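Local coordinates for protein 3-hydroxyisobutyrate dehydrogenase (PDB 3G0O) that probably oxidises L-threonate to 2-dehydro-L-erythronate with NAD(+), which it seems to prefer to NADP(+), as a member of the 3-hydroxyisobutyrate dehydrogenase-related family, at residues Tyr166-Ser169 with Gly173-Ser176; Ala196-Ala201 with Ala288-Phe293; Val209-Val214 with Met223-Met228. All coordinates share one frame; numbering follows the deposited sequence.

Contact 1 of 3, residues Tyr166-Ser169 with Gly173-Ser176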
ATOM      1  N   TYR A 166       4.698  19.973   0.156  1.00 18.87           N
ATOM      2  CA  TYR A 166       4.908  19.949   1.595  1.00 19.67           C
ATOM      3  C   TYR A 166       6.233  20.623   1.921  1.00 20.09           C
ATOM      4  O   TYR A 166       7.296  20.139   1.534  1.00 19.78           O
ATOM      5  CB  TYR A 166       4.909  18.498   2.097  1.00 17.48           C
ATOM      6  CG  TYR A 166       3.595  17.794   1.850  1.00 18.08           C
ATOM      7  CD1 TYR A 166       2.497  18.008   2.685  1.00 19.17           C
ATOM      8  CD2 TYR A 166       3.421  16.975   0.736  1.00 17.44           C
ATOM      9  CE1 TYR A 166       1.261  17.431   2.411  1.00 19.71           C
ATOM     10  CE2 TYR A 166       2.184  16.395   0.452  1.00 21.29           C
ATOM     11  CZ  TYR A 166       1.112  16.629   1.291  1.00 21.64           C
ATOM     12  OH  TYR A 166      -0.114  16.083   1.000  1.00 21.96           O
ATOM     13  N   ARG A 167       6.161  21.757   2.613  1.00 20.69           N
ATOM     14  CA  ARG A 167       7.355  22.500   3.004  1.00 21.59           C
ATOM     15  C   ARG A 167       7.805  21.913   4.331  1.00 21.44           C
ATOM     16  O   ARG A 167       7.236  22.214   5.386  1.00 20.62           O
ATOM     17  CB  ARG A 167       7.031  23.994   3.148  1.00 24.09           C
ATOM     18  CG  ARG A 167       6.527  24.617   1.852  1.00 28.03           C
ATOM     19  CD  ARG A 167       6.143  26.091   1.993  1.00 30.57           C
ATOM     20  NE  ARG A 167       7.269  26.945   2.369  1.00 30.81           N
ATOM     21  CZ  ARG A 167       7.341  28.246   2.097  1.00 31.36           C
ATOM     22  NH1 ARG A 167       6.353  28.841   1.442  1.00 31.88           N
ATOM     23  NH2 ARG A 167       8.398  28.954   2.483  1.00 27.82           N
ATOM     24  N   ILE A 168       8.823  21.061   4.257  1.00 19.65           N
ATOM     25  CA  ILE A 168       9.361  20.368   5.420  1.00 20.06           C
ATOM     26  C   ILE A 168      10.142  21.285   6.353  1.00 20.64           C
ATOM     27  O   ILE A 168       9.935  21.268   7.566  1.00 20.29           O
ATOM     28  CB  ILE A 168      10.271  19.200   4.977  1.00 19.88           C
ATOM     29  CG1 ILE A 168       9.572  18.384   3.881  1.00 19.01           C
ATOM     30  CG2 ILE A 168      10.607  18.316   6.171  1.00 18.11           C
ATOM     31  CD1 ILE A 168       8.214  17.831   4.272  1.00 17.91           C
ATOM     32  N   SER A 169      11.049  22.075   5.790  1.00 20.93           N
ATOM     33  CA  SER A 169      11.840  23.009   6.587  1.00 21.61           C
ATOM     34  C   SER A 169      12.272  24.175   5.717  1.00 21.53           C
ATOM     35  O   SER A 169      11.973  24.215   4.519  1.00 21.27           O
ATOM     36  CB  SER A 169      13.079  22.328   7.181  1.00 19.62           C
ATOM     37  OG  SER A 169      14.089  22.136   6.206  1.00 21.44           O
ATOM     38  N   GLY A 173      17.931  19.824   2.758  1.00 18.58           N
ATOM     39  CA  GLY A 173      18.300  18.640   3.510  1.00 17.96           C
ATOM     40  C   GLY A 173      17.116  17.847   4.025  1.00 17.88           C
ATOM     41  O   GLY A 173      17.045  16.633   3.838  1.00 17.95           O
ATOM     42  N   ALA A 174      16.184  18.536   4.676  1.00 17.36           N
ATOM     43  CA  ALA A 174      15.006  17.886   5.235  1.00 16.45           C
ATOM     44  C   ALA A 174      14.142  17.239   4.159  1.00 17.48           C
ATOM     45  O   ALA A 174      13.585  16.162   4.366  1.00 12.72           O
ATOM     46  CB  ALA A 174      14.186  18.886   6.034  1.00 17.11           C
ATOM     47  N   GLY A 175      14.027  17.905   3.015  1.00 15.36           N
ATOM     48  CA  GLY A 175      13.240  17.356   1.933  1.00 15.12           C
ATOM     49  C   GLY A 175      13.784  16.003   1.509  1.00 15.35           C
ATOM     50  O   GLY A 175      13.021  15.053   1.338  1.00 14.90           O
ATOM     51  N   SER A 176      15.100  15.905   1.343  1.00 12.77           N
ATOM     52  CA  SER A 176      15.707  14.639   0.935  1.00 14.66           C
ATOM     53  C   SER A 176      15.552  13.563   2.007  1.00 14.11           C
ATOM     54  O   SER A 176      15.445  12.380   1.688  1.00 15.83           O
ATOM     55  CB  SER A 176      17.187  14.827   0.596  1.00 14.95           C
ATOM     56  OG  SER A 176      17.350  15.512  -0.639  1.00 17.42           O
TER
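Ile168, on strand 162-169, meets the first turn of helix 174-202 at Ala174 and Gly175. Its CB already lies 4.1 Å from Ala174 CB. There the side chain forks. The CG2 branch, anti to the backbone N, runs straight to the helix and reaches Ala174 CB at 3.6 Å, with Ala174 O a little farther off. The CG1 branch is anti to the carbonyl carbon (chi1 -47°) and passes Gly175 at a looser 4.3 Å between Ile168 CG1 and Gly175 CA; its tip, CD1, leads away from the helix. Ile168 also packs on Val209 of the second subunit. Beside this pair, Ser169 puts its OG 3.3 Å from Ala174 CB, so one methyl is touched by both an aliphatic branch and a hydroxyl. That hydroxyl has its polar partner in the connecting turn, where it bonds to the backbone N of Thr171.

Strand 162-169 is an outermost strand of the Rossmann-type sheet within this chain, and only three residues separate the segments. The contact therefore marks the passage from the nucleotide-binding domain into the long helix, whose N-cap is Gly173. Asp125 receives bonds from Gly173 N and Ser176 OG, and Ser145 OG pairs with Gly175 N. Lys179, the predicted active-site residue, follows one turn later. With 136 Å² buried in all, the direct contact is small and mainly apolar; the polar bonds fixing the helix start come from Asp125 and Ser145, on other strands of the sheet.

Contact 2 of 3, residues Ala196-Ala201 with Ala288-Phe293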
ATOM      1  N   ALA A 196       4.301 -11.854  -2.239  1.00 13.87           N
ATOM      2  CA  ALA A 196       2.927 -12.349  -2.186  1.00 15.15           C
ATOM      3  C   ALA A 196       2.457 -12.979  -3.498  1.00 14.39           C
ATOM      4  O   ALA A 196       1.781 -14.007  -3.490  1.00 13.20           O
ATOM      5  CB  ALA A 196       1.988 -11.222  -1.788  1.00 13.09           C
HETATM    6  N   MSE A 197       2.821 -12.374  -4.624  1.00 13.42           N
HETATM    7  CA  MSE A 197       2.406 -12.912  -5.918  1.00 14.43           C
HETATM    8  C   MSE A 197       3.152 -14.199  -6.252  1.00 13.44           C
HETATM    9  O   MSE A 197       2.585 -15.105  -6.842  1.00 14.02           O
HETATM   10  CB  MSE A 197       2.605 -11.872  -7.027  1.00 13.45           C
HETATM   11  CG  MSE A 197       1.641 -10.698  -6.933  1.00 14.93           C
HETATM   12 SE   MSE A 197      -0.234 -11.221  -7.215  1.00 27.50          SE
HETATM   13  CE  MSE A 197      -0.403 -10.638  -9.046  1.00 22.86           C
ATOM     14  N   ALA A 198       4.426 -14.281  -5.872  1.00 12.30           N
ATOM     15  CA  ALA A 198       5.190 -15.494  -6.132  1.00 12.42           C
ATOM     16  C   ALA A 198       4.573 -16.624  -5.302  1.00 12.60           C
ATOM     17  O   ALA A 198       4.461 -17.756  -5.765  1.00 10.98           O
ATOM     18  CB  ALA A 198       6.662 -15.293  -5.754  1.00 11.31           C
ATOM     19  N   LEU A 199       4.182 -16.319  -4.068  1.00 12.09           N
ATOM     20  CA  LEU A 199       3.555 -17.328  -3.220  1.00 13.10           C
ATOM     21  C   LEU A 199       2.220 -17.747  -3.840  1.00 12.97           C
ATOM     22  O   LEU A 199       1.867 -18.922  -3.831  1.00 10.39           O
ATOM     23  CB  LEU A 199       3.302 -16.786  -1.809  1.00 11.02           C
ATOM     24  CG  LEU A 199       2.470 -17.711  -0.907  1.00 11.54           C
ATOM     25  CD1 LEU A 199       3.195 -19.038  -0.710  1.00  9.87           C
ATOM     26  CD2 LEU A 199       2.214 -17.030   0.437  1.00 11.85           C
ATOM     27  N   ALA A 200       1.485 -16.773  -4.367  1.00 13.25           N
ATOM     28  CA  ALA A 200       0.195 -17.039  -4.998  1.00 15.06           C
ATOM     29  C   ALA A 200       0.387 -18.000  -6.161  1.00 14.68           C
ATOM     30  O   ALA A 200      -0.390 -18.939  -6.336  1.00 16.30           O
ATOM     31  CB  ALA A 200      -0.426 -15.739  -5.493  1.00 13.29           C
ATOM     32  N   ALA A 201       1.429 -17.763  -6.949  1.00 14.81           N
ATOM     33  CA  ALA A 201       1.724 -18.615  -8.095  1.00 15.82           C
ATOM     34  C   ALA A 201       2.042 -20.024  -7.605  1.00 17.27           C
ATOM     35  O   ALA A 201       1.530 -21.010  -8.137  1.00 17.70           O
ATOM     36  CB  ALA A 201       2.904 -18.052  -8.880  1.00 16.00           C
ATOM     37  N   ALA A 288      10.798  -7.046 -11.320  1.00 13.71           N
ATOM     38  CA  ALA A 288      11.554  -8.268 -11.600  1.00 14.12           C
ATOM     39  C   ALA A 288      12.185  -8.850 -10.339  1.00 14.95           C
ATOM     40  O   ALA A 288      12.769  -9.937 -10.375  1.00 15.51           O
ATOM     41  CB  ALA A 288      12.631  -8.005 -12.652  1.00 13.98           C
ATOM     42  N   VAL A 289      12.076  -8.133  -9.225  1.00 13.00           N
ATOM     43  CA  VAL A 289      12.616  -8.640  -7.969  1.00 13.83           C
ATOM     44  C   VAL A 289      11.898  -9.962  -7.657  1.00 14.52           C
ATOM     45  O   VAL A 289      12.416 -10.814  -6.932  1.00 16.15           O
ATOM     46  CB  VAL A 289      12.386  -7.637  -6.806  1.00 12.77           C
ATOM     47  CG1 VAL A 289      10.894  -7.431  -6.571  1.00 14.22           C
ATOM     48  CG2 VAL A 289      13.069  -8.146  -5.541  1.00 15.52           C
ATOM     49  N   ILE A 290      10.704 -10.130  -8.223  1.00 13.79           N
ATOM     50  CA  ILE A 290       9.925 -11.344  -8.013  1.00 12.83           C
ATOM     51  C   ILE A 290      10.667 -12.572  -8.560  1.00 14.36           C
ATOM     52  O   ILE A 290      10.418 -13.702  -8.142  1.00 13.96           O
ATOM     53  CB  ILE A 290       8.537 -11.243  -8.706  1.00 13.89           C
ATOM     54  CG1 ILE A 290       7.628 -12.370  -8.209  1.00 13.94           C
ATOM     55  CG2 ILE A 290       8.695 -11.341 -10.226  1.00 15.81           C
ATOM     56  CD1 ILE A 290       6.182 -12.257  -8.679  1.00 13.74           C
ATOM     57  N   LYS A 291      11.592 -12.346  -9.487  1.00 14.57           N
ATOM     58  CA  LYS A 291      12.338 -13.447 -10.084  1.00 16.63           C
ATOM     59  C   LYS A 291      13.298 -14.174  -9.139  1.00 16.22           C
ATOM     60  O   LYS A 291      13.761 -15.272  -9.453  1.00 16.53           O
ATOM     61  CB  LYS A 291      13.086 -12.952 -11.327  1.00 16.61           C
ATOM     62  CG  LYS A 291      12.144 -12.542 -12.451  1.00 18.12           C
ATOM     63  CD  LYS A 291      12.891 -12.089 -13.696  1.00 17.83           C
ATOM     64  CE  LYS A 291      11.918 -11.772 -14.828  1.00 20.18           C
ATOM     65  NZ  LYS A 291      12.615 -11.360 -16.078  1.00 18.89           N
ATOM     66  N   ILE A 292      13.604 -13.584  -7.984  1.00 15.15           N
ATOM     67  CA  ILE A 292      14.505 -14.258  -7.047  1.00 15.67           C
ATOM     68  C   ILE A 292      13.822 -15.486  -6.445  1.00 15.90           C
ATOM     69  O   ILE A 292      14.468 -16.343  -5.841  1.00 14.70           O
ATOM     70  CB  ILE A 292      14.960 -13.318  -5.904  1.00 15.72           C
ATOM     71  CG1 ILE A 292      13.767 -12.906  -5.042  1.00 15.81           C
ATOM     72  CG2 ILE A 292      15.647 -12.092  -6.492  1.00 16.46           C
ATOM     73  CD1 ILE A 292      14.157 -12.055  -3.839  1.00 17.63           C
ATOM     74  N   PHE A 293      12.509 -15.566  -6.630  1.00 15.90           N
ATOM     75  CA  PHE A 293      11.711 -16.673  -6.116  1.00 18.06           C
ATOM     76  C   PHE A 293      11.655 -17.823  -7.116  1.00 20.32           C
ATOM     77  O   PHE A 293      11.512 -18.983  -6.676  1.00 23.40           O
ATOM     78  CB  PHE A 293      10.295 -16.182  -5.786  1.00 16.67           C
ATOM     79  CG  PHE A 293      10.238 -15.265  -4.594  1.00 15.09           C
ATOM     80  CD1 PHE A 293      10.335 -15.779  -3.301  1.00 15.31           C
ATOM     81  CD2 PHE A 293      10.127 -13.888  -4.759  1.00 14.09           C
ATOM     82  CE1 PHE A 293      10.319 -14.930  -2.185  1.00 14.45           C
ATOM     83  CE2 PHE A 293      10.110 -13.033  -3.654  1.00 12.46           C
ATOM     84  CZ  PHE A 293      10.209 -13.559  -2.365  1.00 14.82           C
TER
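Ala198 and Ile290 bring the C-terminal 3-10 segment against the far part of helix 174-202, the long helix of the all-helical 6-phosphogluconate dehydrogenase-like domain. Their CA atoms are 6.6 Å apart, the closest CA pair across the contact, and the Ala198 methyl points toward the 3-10 segment.

Most aliphatic contacts come from Ile290, with Phe293 CB supplying the other. The Ile290 CG1 is anti to the backbone N (chi1 -167°) and chi2 is also extended, which carries the branch straight out to the helix. CG1 passes Ala198 CB at 3.9 Å, and the terminal CD1 settles by the backbone, 4.0 Å from Met197 CB. Beyond that CB the selenomethionine chain bends away, toward helices 207-214 and 222-232.

The aromatic contribution is slight, since Phe293 approaches with its CB and the CG and CD2 atoms, Ala198 CB lying obliquely to the ring. The same ring meets Phe261 of the second subunit with planes at about 15°, and that Phe261 also packs on Ala198, which ties the chain's last modelled residue to the dimer interface.

Polar bonds run within each segment. In 288-293 they span three residues, as a 3-10 turn requires, Lys291 N to Ala288 O measuring 2.8 Å. At the helix, the shortest contact is Ala198 CB to Phe293 CB, 3.7 Å.

Contact 3 of 3, residues Val209-Val214 with Met223-Met228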
ATOM      1  N   VAL A 209      -6.337 -13.065 -10.958  1.00 18.90           N
ATOM      2  CA  VAL A 209      -7.359 -13.146  -9.917  1.00 18.52           C
ATOM      3  C   VAL A 209      -6.806 -12.591  -8.602  1.00 18.43           C
ATOM      4  O   VAL A 209      -7.475 -11.833  -7.903  1.00 17.05           O
ATOM      5  CB  VAL A 209      -7.806 -14.606  -9.682  1.00 20.36           C
ATOM      6  CG1 VAL A 209      -8.783 -14.671  -8.520  1.00 21.67           C
ATOM      7  CG2 VAL A 209      -8.443 -15.168 -10.950  1.00 22.39           C
HETATM    8  N   MSE A 210      -5.580 -12.979  -8.267  1.00 16.77           N
HETATM    9  CA  MSE A 210      -4.965 -12.503  -7.037  1.00 15.77           C
HETATM   10  C   MSE A 210      -4.827 -10.984  -7.095  1.00 15.66           C
HETATM   11  O   MSE A 210      -5.055 -10.292  -6.101  1.00 13.99           O
HETATM   12  CB  MSE A 210      -3.594 -13.154  -6.828  1.00 17.19           C
HETATM   13  CG  MSE A 210      -3.031 -12.995  -5.411  1.00 18.85           C
HETATM   14 SE   MSE A 210      -4.042 -13.985  -4.061  1.00 26.31          SE
HETATM   15  CE  MSE A 210      -4.358 -12.573  -2.765  1.00 19.20           C
ATOM     16  N   TYR A 211      -4.468 -10.469  -8.269  1.00 14.67           N
ATOM     17  CA  TYR A 211      -4.308  -9.032  -8.462  1.00 15.13           C
ATOM     18  C   TYR A 211      -5.619  -8.284  -8.215  1.00 15.77           C
ATOM     19  O   TYR A 211      -5.648  -7.298  -7.481  1.00 13.90           O
ATOM     20  CB  TYR A 211      -3.824  -8.737  -9.883  1.00 16.21           C
ATOM     21  CG  TYR A 211      -3.630  -7.261 -10.158  1.00 17.31           C
ATOM     22  CD1 TYR A 211      -2.446  -6.614  -9.810  1.00 16.58           C
ATOM     23  CD2 TYR A 211      -4.636  -6.512 -10.768  1.00 17.35           C
ATOM     24  CE1 TYR A 211      -2.267  -5.261 -10.069  1.00 16.41           C
ATOM     25  CE2 TYR A 211      -4.469  -5.163 -11.026  1.00 16.53           C
ATOM     26  CZ  TYR A 211      -3.282  -4.543 -10.678  1.00 16.69           C
ATOM     27  OH  TYR A 211      -3.108  -3.210 -10.951  1.00 16.70           O
ATOM     28  N   ASP A 212      -6.703  -8.755  -8.828  1.00 15.29           N
ATOM     29  CA  ASP A 212      -8.002  -8.109  -8.655  1.00 16.61           C
ATOM     30  C   ASP A 212      -8.447  -8.088  -7.198  1.00 15.76           C
ATOM     31  O   ASP A 212      -8.960  -7.085  -6.719  1.00 16.30           O
ATOM     32  CB  ASP A 212      -9.078  -8.801  -9.501  1.00 19.49           C
ATOM     33  CG  ASP A 212      -8.847  -8.635 -10.988  1.00 23.56           C
ATOM     34  OD1 ASP A 212      -8.315  -7.580 -11.395  1.00 24.32           O
ATOM     35  OD2 ASP A 212      -9.210  -9.551 -11.755  1.00 25.72           O
ATOM     36  N   VAL A 213      -8.251  -9.199  -6.493  1.00 15.89           N
ATOM     37  CA  VAL A 213      -8.647  -9.273  -5.092  1.00 14.78           C
ATOM     38  C   VAL A 213      -7.884  -8.250  -4.262  1.00 14.33           C
ATOM     39  O   VAL A 213      -8.486  -7.434  -3.565  1.00 12.14           O
ATOM     40  CB  VAL A 213      -8.383 -10.681  -4.504  1.00 14.76           C
ATOM     41  CG1 VAL A 213      -8.524 -10.661  -2.981  1.00 13.25           C
ATOM     42  CG2 VAL A 213      -9.338 -11.691  -5.117  1.00 13.03           C
ATOM     43  N   VAL A 214      -6.558  -8.291  -4.337  1.00 11.90           N
ATOM     44  CA  VAL A 214      -5.752  -7.364  -3.559  1.00 12.92           C
ATOM     45  C   VAL A 214      -6.082  -5.905  -3.846  1.00 13.56           C
ATOM     46  O   VAL A 214      -6.250  -5.111  -2.921  1.00 13.48           O
ATOM     47  CB  VAL A 214      -4.240  -7.580  -3.795  1.00 10.75           C
ATOM     48  CG1 VAL A 214      -3.448  -6.488  -3.087  1.00 10.94           C
ATOM     49  CG2 VAL A 214      -3.823  -8.953  -3.279  1.00 13.45           C
HETATM   50  N   MSE A 223       2.186   0.700  -4.866  1.00 13.01           N
HETATM   51  CA  MSE A 223       3.185  -0.070  -5.598  1.00 13.61           C
HETATM   52  C   MSE A 223       2.685  -1.438  -6.045  1.00 15.32           C
HETATM   53  O   MSE A 223       3.053  -1.909  -7.118  1.00 13.34           O
HETATM   54  CB  MSE A 223       4.467  -0.215  -4.768  1.00 14.03           C
HETATM   55  CG  MSE A 223       5.293   1.060  -4.750  1.00 15.93           C
HETATM   56 SE   MSE A 223       5.811   1.608  -6.560  1.00 25.34          SE
HETATM   57  CE  MSE A 223       7.179   2.897  -6.085  1.00 20.88           C
ATOM     58  N   PHE A 224       1.858  -2.088  -5.233  1.00 11.97           N
ATOM     59  CA  PHE A 224       1.325  -3.382  -5.632  1.00 13.40           C
ATOM     60  C   PHE A 224       0.488  -3.174  -6.894  1.00 14.93           C
ATOM     61  O   PHE A 224       0.690  -3.840  -7.912  1.00  9.47           O
ATOM     62  CB  PHE A 224       0.422  -3.981  -4.546  1.00 13.95           C
ATOM     63  CG  PHE A 224      -0.178  -5.309  -4.930  1.00 13.27           C
ATOM     64  CD1 PHE A 224       0.407  -6.504  -4.511  1.00 13.29           C
ATOM     65  CD2 PHE A 224      -1.285  -5.368  -5.775  1.00 13.54           C
ATOM     66  CE1 PHE A 224      -0.098  -7.739  -4.930  1.00 14.41           C
ATOM     67  CE2 PHE A 224      -1.797  -6.595  -6.202  1.00 13.42           C
ATOM     68  CZ  PHE A 224      -1.201  -7.784  -5.779  1.00 14.29           C
ATOM     69  N   GLU A 225      -0.447  -2.236  -6.820  1.00 14.45           N
ATOM     70  CA  GLU A 225      -1.330  -1.977  -7.947  1.00 16.41           C
ATOM     71  C   GLU A 225      -0.581  -1.587  -9.215  1.00 16.42           C
ATOM     72  O   GLU A 225      -0.927  -2.036 -10.308  1.00 17.93           O
ATOM     73  CB  GLU A 225      -2.357  -0.895  -7.592  1.00 17.44           C
ATOM     74  CG  GLU A 225      -3.527  -0.862  -8.564  1.00 19.74           C
ATOM     75  CD  GLU A 225      -4.689  -0.013  -8.084  1.00 23.01           C
ATOM     76  OE1 GLU A 225      -4.911   0.077  -6.861  1.00 20.64           O
ATOM     77  OE2 GLU A 225      -5.400   0.551  -8.935  1.00 25.32           O
ATOM     78  N   ASN A 226       0.457  -0.772  -9.076  1.00 17.13           N
ATOM     79  CA  ASN A 226       1.220  -0.339 -10.241  1.00 17.48           C
ATOM     80  C   ASN A 226       2.178  -1.389 -10.792  1.00 17.64           C
ATOM     81  O   ASN A 226       2.134  -1.713 -11.980  1.00 17.04           O
ATOM     82  CB  ASN A 226       1.999   0.933  -9.911  1.00 17.97           C
ATOM     83  CG  ASN A 226       2.736   1.487 -11.113  1.00 18.41           C
ATOM     84  OD1 ASN A 226       3.890   1.138 -11.372  1.00 18.75           O
ATOM     85  ND2 ASN A 226       2.062   2.345 -11.867  1.00 19.64           N
ATOM     86  N   ARG A 227       3.025  -1.937  -9.924  1.00 17.27           N
ATOM     87  CA  ARG A 227       4.019  -2.919 -10.339  1.00 18.09           C
ATOM     88  C   ARG A 227       3.509  -4.329 -10.646  1.00 17.81           C
ATOM     89  O   ARG A 227       3.991  -4.977 -11.580  1.00 17.57           O
ATOM     90  CB  ARG A 227       5.125  -2.987  -9.278  1.00 18.91           C
ATOM     91  CG  ARG A 227       5.764  -1.631  -8.960  1.00 20.52           C
ATOM     92  CD  ARG A 227       6.337  -0.998 -10.207  1.00 20.86           C
ATOM     93  NE  ARG A 227       7.467  -0.120  -9.911  1.00 19.12           N
ATOM     94  CZ  ARG A 227       7.394   1.198  -9.754  1.00 16.90           C
ATOM     95  NH1 ARG A 227       6.232   1.831  -9.862  1.00 17.51           N
ATOM     96  NH2 ARG A 227       8.495   1.884  -9.491  1.00 15.20           N
HETATM   97  N   MSE A 228       2.536  -4.815  -9.883  1.00 16.38           N
HETATM   98  CA  MSE A 228       2.066  -6.170 -10.139  1.00 18.95           C
HETATM   99  C   MSE A 228       1.289  -6.348 -11.443  1.00 19.13           C
HETATM  100  O   MSE A 228       1.020  -7.473 -11.860  1.00 19.72           O
HETATM  101  CB  MSE A 228       1.274  -6.705  -8.944  1.00 18.02           C
HETATM  102  CG  MSE A 228       2.133  -6.935  -7.695  1.00 19.15           C
HETATM  103 SE   MSE A 228       3.723  -8.058  -7.954  1.00 26.08          SE
HETATM  104  CE  MSE A 228       5.035  -6.663  -8.328  1.00 20.24           C
TER
HETATM  105  O   HOH W   1      -5.650  -1.636 -11.441  1.00 37.70           O
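Tyr211 and Phe224 both carry CG anti to the backbone N, both first torsions near 180°, and these torsions send their rings into the gap between helices 209-214 and 223-228. The rings lie nearly parallel but are displaced along their planes. The planes are only 20° apart, but the centroids are separated by 5.8 Å, so overlap is minimal and the touch is local, Tyr211 CD1 to Phe224 CE2 at 3.7 Å. Phe224 is instead gripped through its faces. Val214 CG1 stands 3.6 Å from the Phe224 ring centroid, nearly over the ring centre, in a CH-pi contact, while Met228 CG covers the opposite face toward the rim. Met228 also sets its CB at the edge of the Tyr211 ring.

The polar element is the phenol. Tyr211 OH donates to Glu225 O at 2.6 Å, lying in the carbonyl plane on a lone pair with a C=O...O angle of 129°. This short bond fixes the reach of the tyrosine across the helix pair. A water donates to Tyr211 OH at 3.0 Å and more weakly to Glu225 OE2, whose carboxylate is turned nearly perpendicular to the ring; its other oxygen, OE1, is bonded to Asn220.

The segment axes approach to 10.5 Å and run close to antiparallel, making a helical hairpin with a short connection. Met228 and Phe224 lean on Ala193 of helix 174-202, and Leu185 of the second subunit packs on Val214 and Phe224. The hairpin therefore packs on both its own long helix and the partner chain.

Overall arrangement
Contacts 1 and 2 both use helix 174-202; contact 3 is made by the two helices that follow, 207-214 and 222-232, and packs on it. Contact 1 lies at the start of the long helix, beside the Rossmann-type sheet, and contact 2 near its other end, 35 Å away between centres. Contact 3 is nested within the loop that contact 2 closes when the chain's end returns to the long helix. Contacts 2 and 3 have centres 12 Å apart and touch, Met197 CG to Met228 SE at 3.5 Å, so the two contacts pack directly on each other. Tyr166 and Ile168 of contact 1 pack on His216 and Val209 of the second subunit, so contact 1 of one chain lies beside contact 3 of the other.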